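Local coordinates for protein probable hydrogenase maturation factor HypB (Methanocaldococcus jannaschii, PDB 2HF9) that binds GTP, which it probably hydrolyses slowly, and is thought to be required for inserting nickel into the metal centre of [NiFe] hydrogenases, at residues K51-K63 / F79-V91. Numbering follows the deposited sequence.
With MG (magnesium ion), chain C; GSP (5'-guanosine-diphosphate-monothiophosphate), chain E.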
loop_
_atom_site.group_PDB
_atom_site.type_symbol
_atom_site.label_atom_id
_atom_site.label_comp_id
_atom_site.label_asym_id
_atom_site.label_seq_id
_atom_site.Cartn_x
_atom_site.Cartn_y
_atom_site.Cartn_z
ATOM N N LYS A 51 9.622 4.695 -4.413
ATOM C CA LYS A 51 9.845 4.314 -5.818
ATOM C C LYS A 51 10.262 5.505 -6.678
ATOM O O LYS A 51 11.239 5.433 -7.424
ATOM C CB LYS A 51 8.589 3.665 -6.426
ATOM C CG LYS A 51 8.089 2.404 -5.722
ATOM C CD LYS A 51 6.891 1.765 -6.460
ATOM C CE LYS A 51 5.591 2.568 -6.307
ATOM N NZ LYS A 51 5.233 2.811 -4.882
ATOM N N THR A 52 9.514 6.600 -6.578
ATOM C CA THR A 52 9.786 7.776 -7.408
ATOM C C THR A 52 11.119 8.414 -7.045
ATOM O O THR A 52 11.919 8.711 -7.930
ATOM C CB THR A 52 8.655 8.807 -7.351
ATOM O OG1 THR A 52 7.437 8.186 -7.779
ATOM C CG2 THR A 52 8.955 9.985 -8.277
ATOM N N LEU A 53 11.365 8.599 -5.749
ATOM C CA LEU A 53 12.638 9.158 -5.301
ATOM C C LEU A 53 13.825 8.301 -5.753
ATOM O O LEU A 53 14.855 8.837 -6.156
ATOM C CB LEU A 53 12.652 9.364 -3.786
ATOM C CG LEU A 53 13.794 10.214 -3.207
ATOM C CD1 LEU A 53 13.950 11.561 -3.921
ATOM C CD2 LEU A 53 13.586 10.421 -1.712
ATOM N N LEU A 54 13.671 6.979 -5.697
ATOM C CA LEU A 54 14.695 6.059 -6.192
ATOM C C LEU A 54 14.923 6.237 -7.691
ATOM O O LEU A 54 16.068 6.325 -8.145
ATOM C CB LEU A 54 14.328 4.602 -5.879
ATOM C CG LEU A 54 15.292 3.513 -6.377
ATOM C CD1 LEU A 54 16.710 3.705 -5.821
ATOM C CD2 LEU A 54 14.763 2.122 -6.045
ATOM N N ILE A 55 13.831 6.290 -8.450
ATOM C CA ILE A 55 13.903 6.470 -9.903
ATOM C C ILE A 55 14.575 7.808 -10.246
ATOM O O ILE A 55 15.449 7.867 -11.123
ATOM C CB ILE A 55 12.501 6.319 -10.565
ATOM C CG1 ILE A 55 12.116 4.837 -10.646
ATOM C CG2 ILE A 55 12.470 6.954 -11.963
ATOM C CD1 ILE A 55 10.652 4.581 -10.967
ATOM N N GLU A 56 14.188 8.859 -9.525
ATOM C CA GLU A 56 14.788 10.191 -9.677
ATOM C C GLU A 56 16.298 10.147 -9.475
ATOM O O GLU A 56 17.052 10.657 -10.304
ATOM C CB GLU A 56 14.169 11.188 -8.693
ATOM C CG GLU A 56 12.755 11.618 -9.036
ATOM C CD GLU A 56 12.216 12.650 -8.066
ATOM O OE1 GLU A 56 11.974 13.791 -8.496
ATOM O OE2 GLU A 56 12.052 12.333 -6.874
ATOM N N LYS A 57 16.729 9.527 -8.379
ATOM C CA LYS A 57 18.153 9.383 -8.078
ATOM C C LYS A 57 18.880 8.552 -9.132
ATOM O O LYS A 57 20.000 8.887 -9.524
ATOM C CB LYS A 57 18.369 8.786 -6.677
ATOM C CG LYS A 57 17.931 9.689 -5.521
ATOM C CD LYS A 57 18.777 10.944 -5.426
ATOM C CE LYS A 57 18.427 11.767 -4.197
ATOM N NZ LYS A 57 19.270 12.999 -4.148
ATOM N N LEU A 58 18.243 7.473 -9.590
ATOM C CA LEU A 58 18.813 6.645 -10.655
ATOM C C LEU A 58 18.987 7.401 -11.973
ATOM O O LEU A 58 20.038 7.291 -12.616
ATOM C CB LEU A 58 17.996 5.368 -10.864
ATOM C CG LEU A 58 18.091 4.304 -9.761
ATOM C CD1 LEU A 58 17.083 3.196 -10.023
ATOM C CD2 LEU A 58 19.498 3.730 -9.644
ATOM N N ILE A 59 17.967 8.162 -12.370
ATOM C CA ILE A 59 18.060 9.034 -13.549
ATOM C C ILE A 59 19.265 9.976 -13.439
ATOM O O ILE A 59 20.130 9.987 -14.317
ATOM C CB ILE A 59 16.763 9.852 -13.782
ATOM C CG1 ILE A 59 15.601 8.925 -14.154
ATOM C CG2 ILE A 59 16.966 10.902 -14.893
ATOM C CD1 ILE A 59 14.223 9.553 -13.961
ATOM N N ASP A 60 19.319 10.748 -12.354
ATOM C CA ASP A 60 20.408 11.706 -12.119
ATOM C C ASP A 60 21.792 11.084 -12.263
ATOM O O ASP A 60 22.708 11.699 -12.812
ATOM C CB ASP A 60 20.293 12.321 -10.720
ATOM C CG ASP A 60 19.137 13.286 -10.593
ATOM O OD1 ASP A 60 18.468 13.560 -11.606
ATOM O OD2 ASP A 60 18.896 13.774 -9.468
ATOM N N ASN A 61 21.938 9.860 -11.768
ATOM C CA ASN A 61 23.253 9.248 -11.665
ATOM C C ASN A 61 23.635 8.335 -12.829
ATOM O O ASN A 61 24.791 7.931 -12.946
ATOM C CB ASN A 61 23.414 8.577 -10.293
ATOM C CG ASN A 61 23.501 9.600 -9.166
ATOM O OD1 ASN A 61 24.517 10.284 -9.017
ATOM N ND2 ASN A 61 22.423 9.735 -8.390
ATOM N N LEU A 62 22.679 8.061 -13.716
ATOM C CA LEU A 62 22.921 7.179 -14.861
ATOM C C LEU A 62 22.748 7.866 -16.216
ATOM O O LEU A 62 23.117 7.295 -17.246
ATOM C CB LEU A 62 22.016 5.940 -14.790
ATOM C CG LEU A 62 22.276 4.911 -13.687
ATOM C CD1 LEU A 62 21.110 3.920 -13.593
ATOM C CD2 LEU A 62 23.595 4.184 -13.903
ATOM N N LYS A 63 22.205 9.082 -16.216
ATOM C CA LYS A 63 21.867 9.771 -17.473
ATOM C C LYS A 63 23.089 10.155 -18.317
ATOM O O LYS A 63 22.959 10.405 -19.515
ATOM C CB LYS A 63 20.965 10.987 -17.229
ATOM C CG LYS A 63 21.589 12.123 -16.435
ATOM C CD LYS A 63 20.550 13.193 -16.145
ATOM C CE LYS A 63 21.182 14.439 -15.557
ATOM N NZ LYS A 63 20.142 15.443 -15.193
ATOM N N PHE A 79 1.578 13.391 -11.003
ATOM C CA PHE A 79 2.453 13.709 -9.864
ATOM C C PHE A 79 3.862 13.146 -10.045
ATOM O O PHE A 79 4.854 13.865 -9.911
ATOM C CB PHE A 79 1.847 13.218 -8.544
ATOM C CG PHE A 79 0.575 13.925 -8.155
ATOM C CD1 PHE A 79 -0.658 13.309 -8.328
ATOM C CD2 PHE A 79 0.614 15.211 -7.628
ATOM C CE1 PHE A 79 -1.838 13.962 -7.974
ATOM C CE2 PHE A 79 -0.554 15.874 -7.276
ATOM C CZ PHE A 79 -1.786 15.245 -7.449
ATOM N N ASP A 80 3.946 11.859 -10.362
ATOM C CA ASP A 80 5.244 11.210 -10.523
ATOM C C ASP A 80 5.849 11.424 -11.901
ATOM O O ASP A 80 7.073 11.495 -12.033
ATOM C CB ASP A 80 5.144 9.726 -10.196
ATOM C CG ASP A 80 4.858 9.481 -8.730
ATOM O OD1 ASP A 80 4.869 10.447 -7.932
ATOM O OD2 ASP A 80 4.638 8.315 -8.365
ATOM N N ALA A 81 4.996 11.519 -12.920
ATOM C CA ALA A 81 5.454 11.837 -14.272
ATOM C C ALA A 81 6.205 13.171 -14.279
ATOM O O ALA A 81 7.317 13.256 -14.807
ATOM C CB ALA A 81 4.283 11.872 -15.247
ATOM N N GLU A 82 5.601 14.195 -13.672
ATOM C CA GLU A 82 6.199 15.535 -13.591
ATOM C C GLU A 82 7.537 15.529 -12.842
ATOM O O GLU A 82 8.485 16.221 -13.242
ATOM C CB GLU A 82 5.219 16.532 -12.960
ATOM C CG GLU A 82 4.077 16.950 -13.892
ATOM C CD GLU A 82 2.982 17.746 -13.195
ATOM O OE1 GLU A 82 3.222 18.268 -12.084
ATOM O OE2 GLU A 82 1.873 17.854 -13.766
ATOM N N ARG A 83 7.613 14.735 -11.774
ATOM C CA ARG A 83 8.861 14.555 -11.020
ATOM C C ARG A 83 9.972 13.950 -11.879
ATOM O O ARG A 83 11.096 14.445 -11.876
ATOM C CB ARG A 83 8.629 13.722 -9.750
ATOM C CG ARG A 83 8.129 14.544 -8.566
ATOM C CD ARG A 83 7.666 13.682 -7.396
ATOM N NE ARG A 83 8.773 13.037 -6.685
ATOM C CZ ARG A 83 8.628 12.229 -5.636
ATOM N NH1 ARG A 83 7.422 11.951 -5.156
ATOM N NH2 ARG A 83 9.697 11.687 -5.067
ATOM N N MET A 84 9.652 12.896 -12.629
ATOM C CA MET A 84 10.637 12.240 -13.493
ATOM C C MET A 84 11.060 13.111 -14.668
ATOM O O MET A 84 12.210 13.049 -15.110
ATOM C CB MET A 84 10.101 10.906 -14.001
ATOM C CG MET A 84 9.860 9.897 -12.903
ATOM S SD MET A 84 8.950 8.482 -13.512
ATOM C CE MET A 84 8.463 7.746 -11.955
ATOM N N GLU A 85 10.119 13.912 -15.168
ATOM C CA GLU A 85 10.360 14.824 -16.285
ATOM C C GLU A 85 11.426 15.884 -15.993
ATOM O O GLU A 85 12.268 16.165 -16.846
ATOM C CB GLU A 85 9.053 15.493 -16.724
ATOM C CG GLU A 85 8.208 14.648 -17.660
ATOM C CD GLU A 85 6.869 15.286 -18.010
ATOM O OE1 GLU A 85 6.645 16.474 -17.684
ATOM O OE2 GLU A 85 6.032 14.593 -18.619
ATOM N N LYS A 86 11.399 16.460 -14.792
ATOM C CA LYS A 86 12.361 17.509 -14.437
ATOM C C LYS A 86 13.792 16.976 -14.274
ATOM O O LYS A 86 14.748 17.754 -14.248
ATOM C CB LYS A 86 11.908 18.312 -13.206
ATOM C CG LYS A 86 11.802 17.525 -11.915
ATOM C CD LYS A 86 11.875 18.439 -10.695
ATOM C CE LYS A 86 11.243 17.784 -9.471
ATOM N NZ LYS A 86 11.802 16.428 -9.166
ATOM N N HIS A 87 13.929 15.652 -14.186
ATOM C CA HIS A 87 15.239 15.008 -14.093
ATOM C C HIS A 87 15.827 14.627 -15.456
ATOM O O HIS A 87 16.923 14.071 -15.530
ATOM C CB HIS A 87 15.180 13.799 -13.153
ATOM C CG HIS A 87 15.009 14.170 -11.714
ATOM N ND1 HIS A 87 16.075 14.348 -10.858
ATOM C CD2 HIS A 87 13.898 14.420 -10.985
ATOM C CE1 HIS A 87 15.627 14.684 -9.662
ATOM N NE2 HIS A 87 14.308 14.730 -9.710
ATOM N N GLY A 88 15.101 14.938 -16.527
ATOM C CA GLY A 88 15.607 14.749 -17.890
ATOM C C GLY A 88 15.311 13.406 -18.535
ATOM O O GLY A 88 16.038 12.965 -19.431
ATOM N N ALA A 89 14.249 12.747 -18.081
ATOM C CA ALA A 89 13.805 11.505 -18.700
ATOM C C ALA A 89 12.570 11.765 -19.547
ATOM O O ALA A 89 11.782 12.667 -19.252
ATOM C CB ALA A 89 13.510 10.449 -17.646
ATOM N N LYS A 90 12.415 10.978 -20.608
ATOM C CA LYS A 90 11.166 10.950 -21.356
ATOM C C LYS A 90 10.183 10.079 -20.580
ATOM O O LYS A 90 10.522 8.967 -20.177
ATOM C CB LYS A 90 11.386 10.413 -22.768
ATOM C CG LYS A 90 10.142 10.495 -23.642
ATOM C CD LYS A 90 10.450 11.132 -24.988
ATOM C CE LYS A 90 9.206 11.187 -25.870
ATOM N NZ LYS A 90 8.049 11.835 -25.180
ATOM N N VAL A 91 8.980 10.598 -20.354
ATOM C CA VAL A 91 8.004 9.919 -19.508
ATOM C C VAL A 91 6.684 9.685 -20.234
ATOM O O VAL A 91 6.135 10.595 -20.860
ATOM C CB VAL A 91 7.731 10.709 -18.200
ATOM C CG1 VAL A 91 6.849 9.902 -17.253
ATOM C CG2 VAL A 91 9.037 11.100 -17.520
HETATM MG MG MG C . 5.779 7.494 -6.767
HETATM P PG GSP E . 3.758 6.506 -4.487
HETATM O O3B GSP E . 5.013 6.713 -3.500
HETATM S S1G GSP E . 3.024 4.978 -4.179
HETATM O O2G GSP E . 2.777 7.650 -4.169
HETATM O O3G GSP E . 4.238 6.620 -5.943
HETATM P PB GSP E . 6.542 6.358 -3.871
HETATM O O1B GSP E . 6.800 4.949 -3.510
HETATM O O2B GSP E . 6.896 6.669 -5.268
HETATM P PA GSP E . 8.035 8.676 -2.935
HETATM O O1A GSP E . 9.252 8.627 -3.779
HETATM O O2A GSP E . 7.064 9.689 -3.422
HETATM O O3A GSP E . 7.352 7.226 -2.777
HETATM O "O5'" GSP E . 8.485 8.934 -1.420
HETATM C "C5'" GSP E . 7.535 8.989 -0.374
HETATM C "C4'" GSP E . 8.051 9.885 0.747
HETATM O "O4'" GSP E . 9.125 9.262 1.432
HETATM C "C3'" GSP E . 8.577 11.223 0.255
HETATM O "O3'" GSP E . 8.169 12.175 1.211
HETATM C "C2'" GSP E . 10.082 11.065 0.280
HETATM O "O2'" GSP E . 10.740 12.275 0.543
HETATM C "C1'" GSP E . 10.274 10.096 1.430
HETATM N N9 GSP E . 11.436 9.196 1.352
HETATM C C8 GSP E . 11.754 8.298 0.363
HETATM N N7 GSP E . 12.877 7.646 0.738
HETATM C C5 GSP E . 13.265 8.101 1.952
HETATM C C6 GSP E . 14.331 7.777 2.791
HETATM O O6 GSP E . 15.144 6.917 2.459
HETATM N N1 GSP E . 14.458 8.428 4.005
HETATM C C2 GSP E . 13.541 9.397 4.379
HETATM N N2 GSP E . 13.671 10.025 5.543
HETATM N N3 GSP E . 12.483 9.712 3.545
HETATM C C4 GSP E . 12.354 9.069 2.353
HETATM O O HOH W 1 5.591 9.201 -5.663
#
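Thr52 and Asp80 meet at the magnesium ion of this P-loop GTPase, each giving it one oxygen: Thr52 OG1 and Asp80 OD2 both lie 2.1 Å from the metal. Thr52 belongs to the Walker A motif that opens helix 51-62, and Asp80 to the nearly parallel neighbouring helix. Two nucleotide oxygens, a water and Glu125 complete the shell, while Asp80 OD1 pairs with Lys158 of the second subunit, tying the metal site to the dimer. A threonine suits its place because its two branches divide the work. With OG1 anti to the carbonyl carbon (chi1 -58°) and turned to the metal, CG2 is left to lie over the centre of the Arg83 guanidinium face, 3.4 Å from NE.

The edge of that guanidinium serves the charges. Arg83 NH1 donates to GSP O2A at 2.9 Å, and NH2 forms a salt bridge to Glu56 OE2, 3.0 Å away, reaching that oxygen from above the carboxylate plane. Replacing Arg83 with alanine is likely to leave the alpha-phosphate without this donor, strip Glu56 OE2 of its salt-bridge mate and uncover the Thr52 methyl.

Glutamate, long and two-pronged, can hold Arg83 and still offer OE1 to Lys86 NZ, 2.7 Å off in a second salt bridge. Beneath this network Ile55 packs on Met84 between the helices, and Ile59 CD1 meets CB of Ala89, just ahead of strand 90-95. Farther along, just before Gly88, whose positive phi closes the second helix in a Schellman motif, His87 lays one ring face against Glu56 CB in a CH-pi contact. Its edge is held by Asp60: ND1 donates nearly in the ring plane to the syn side of Asp60 OD1, a 2.6 Å bond with an N-H...O angle of 161°.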